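Glycine cleavage system H protein (Mycobacterium tuberculosis, PDB 3HGB) probably shuttles the methylamine group of glycine from the P protein to the T protein of the glycine cleavage system on a covalently bound lipoyl cofactor. Local coordinates at residues F79-S84 with V88-A93. Residues are numbered along the deposited sequence; the frame is centred on the assembly and turned at random.
Sequences FGEVES and VSDLYA
The Phe79 ring reaches strand 88-92, where Leu91 CB packs on one of its faces in a CH-pi contact, 3.8 Å from the ring centroid. Ala93 N lies near the ring plane, 3.3 Å from Phe79 CD2. With Phe79 CG between the backbone N and the carbonyl carbon (chi1 72°), the ring swings in toward Leu91 and Ala93. Phe79 has a second conformer, so these ring contacts belong to one of two. Phe79 N donates to Leu91 O at 2.9 Å. Leu91 N donates to Gly80 O at 2.8 Å, from above the carbonyl plane. Phe79 and Gly80 thus both face Leu91, a classic beta bulge. Further along, Val82 and Ser89 form a hydrogen-bonded pair with two backbone bonds.

The two strands make the antiparallel hairpin of the lipoyl-binding domain. Its turn carries Lys86, the predicted lipoylation site, unmodified here. On the sheet face of Glu81, Val88 and Asp90, Val88 CG1 lies 3.5 Å from Glu81 OE1. Glu81 OE1 and Asp90 OD1 stand 4.1 Å apart, with carboxylate planes turned by 30°. One water donates to both oxygens, which probably eases the repulsion of the like charges. Glu83 runs alongside Val88, its CG 3.9 Å from Val88 CG2.

Strand 61-65 borders residues 79-84 on their other edge, bonding to the backbone of Glu81 and Glu83. At the turn, Ser84 OG is hydrogen-bonded to Lys86 N, Ser87 N and Leu58 O.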
loop_
_atom_site.group_PDB
_atom_site.type_symbol
_atom_site.label_atom_id
_atom_site.label_comp_id
_atom_site.label_asym_id
_atom_site.label_seq_id
_atom_site.Cartn_x
_atom_site.Cartn_y
_atom_site.Cartn_z
ATOM N N PHE A 79 -2.209 3.023 -9.487
ATOM C CA PHE A 79 -3.607 3.087 -9.055
ATOM C C PHE A 79 -3.924 4.402 -8.344
ATOM O O PHE A 79 -5.064 4.667 -7.996
ATOM C CB PHE A 79 -3.963 1.890 -8.141
ATOM C CG PHE A 79 -3.346 1.937 -6.745
ATOM C CD1 PHE A 79 -3.649 2.952 -5.847
ATOM C CD2 PHE A 79 -2.506 0.924 -6.316
ATOM C CE1 PHE A 79 -3.099 2.974 -4.572
ATOM C CE2 PHE A 79 -1.953 0.941 -5.037
ATOM C CZ PHE A 79 -2.250 1.966 -4.168
ATOM N N GLY A 80 -2.888 5.176 -8.065
ATOM C CA GLY A 80 -3.077 6.374 -7.294
ATOM C C GLY A 80 -1.795 7.136 -7.108
ATOM O O GLY A 80 -0.761 6.820 -7.700
ATOM N N GLU A 81 -1.876 8.164 -6.283
ATOM C CA GLU A 81 -0.695 8.927 -5.953
ATOM C C GLU A 81 -0.830 9.522 -4.577
ATOM O O GLU A 81 -1.931 9.750 -4.082
ATOM C CB GLU A 81 -0.350 9.983 -7.019
ATOM C CG GLU A 81 -1.408 11.000 -7.367
ATOM C CD GLU A 81 -0.914 12.044 -8.380
ATOM O OE1 GLU A 81 -0.115 11.716 -9.282
ATOM O OE2 GLU A 81 -1.326 13.212 -8.270
ATOM N N VAL A 82 0.312 9.714 -3.943
ATOM C CA VAL A 82 0.363 10.366 -2.652
ATOM C C VAL A 82 1.139 11.675 -2.821
ATOM O O VAL A 82 2.156 11.724 -3.515
ATOM C CB VAL A 82 0.946 9.421 -1.572
ATOM C CG1 VAL A 82 2.397 9.045 -1.883
ATOM C CG2 VAL A 82 0.797 10.019 -0.194
ATOM N N GLU A 83 0.623 12.737 -2.220
ATOM C CA GLU A 83 1.167 14.055 -2.451
ATOM C C GLU A 83 1.462 14.754 -1.138
ATOM O O GLU A 83 0.601 14.828 -0.270
ATOM C CB GLU A 83 0.157 14.865 -3.253
ATOM C CG GLU A 83 0.528 16.294 -3.512
ATOM C CD GLU A 83 -0.404 16.942 -4.514
ATOM O OE1 GLU A 83 -1.394 16.297 -4.912
ATOM O OE2 GLU A 83 -0.136 18.093 -4.914
ATOM N N SER A 84 2.688 15.250 -1.005
ATOM C CA SER A 84 3.044 16.159 0.075
ATOM C C SER A 84 3.191 17.537 -0.554
ATOM O O SER A 84 2.986 17.680 -1.761
ATOM C CB SER A 84 4.353 15.722 0.724
ATOM O OG SER A 84 5.437 15.792 -0.182
ATOM N N VAL A 88 5.266 14.346 -5.155
ATOM C CA VAL A 88 4.148 13.529 -5.590
ATOM C C VAL A 88 4.751 12.182 -5.942
ATOM O O VAL A 88 5.784 12.113 -6.620
ATOM C CB VAL A 88 3.400 14.140 -6.786
ATOM C CG1 VAL A 88 2.202 13.273 -7.163
ATOM C CG2 VAL A 88 2.934 15.553 -6.456
ATOM N N SER A 89 4.131 11.120 -5.444
ATOM C CA SER A 89 4.622 9.786 -5.715
ATOM C C SER A 89 3.494 8.875 -6.152
ATOM O O SER A 89 2.389 8.919 -5.610
ATOM C CB SER A 89 5.322 9.209 -4.493
ATOM O OG SER A 89 6.070 8.063 -4.850
ATOM N N ASP A 90 3.784 8.070 -7.161
ATOM C CA ASP A 90 2.819 7.107 -7.650
ATOM C C ASP A 90 2.613 6.004 -6.637
ATOM O O ASP A 90 3.511 5.653 -5.885
ATOM C CB ASP A 90 3.284 6.516 -8.980
ATOM C CG ASP A 90 2.970 7.419 -10.158
ATOM O OD1 ASP A 90 2.140 8.345 -10.027
ATOM O OD2 ASP A 90 3.541 7.188 -11.234
ATOM N N LEU A 91 1.409 5.459 -6.630
ATOM C CA LEU A 91 1.108 4.311 -5.813
ATOM C C LEU A 91 0.858 3.195 -6.799
ATOM O O LEU A 91 0.128 3.383 -7.769
ATOM C CB LEU A 91 -0.128 4.583 -4.964
ATOM C CG LEU A 91 0.015 5.662 -3.889
ATOM C CD1 LEU A 91 -1.351 5.999 -3.285
ATOM C CD2 LEU A 91 0.995 5.195 -2.814
ATOM N N TYR A 92 1.502 2.055 -6.579
ATOM C CA TYR A 92 1.385 0.916 -7.486
ATOM C C TYR A 92 0.612 -0.214 -6.844
ATOM O O TYR A 92 0.722 -0.441 -5.635
ATOM C CB TYR A 92 2.766 0.402 -7.864
ATOM C CG TYR A 92 3.652 1.439 -8.480
ATOM C CD1 TYR A 92 3.316 2.036 -9.696
ATOM C CD2 TYR A 92 4.815 1.840 -7.846
ATOM C CE1 TYR A 92 4.117 2.994 -10.262
ATOM C CE2 TYR A 92 5.633 2.805 -8.413
ATOM C CZ TYR A 92 5.271 3.374 -9.620
ATOM O OH TYR A 92 6.078 4.328 -10.181
ATOM N N ALA A 93 -0.180 -0.924 -7.641
ATOM C CA ALA A 93 -0.861 -2.109 -7.131
ATOM C C ALA A 93 0.213 -3.135 -6.799
ATOM O O ALA A 93 1.015 -3.476 -7.659
ATOM C CB ALA A 93 -1.823 -2.653 -8.159
HETATM O O HOH W 1 2.425 11.002 -9.850
#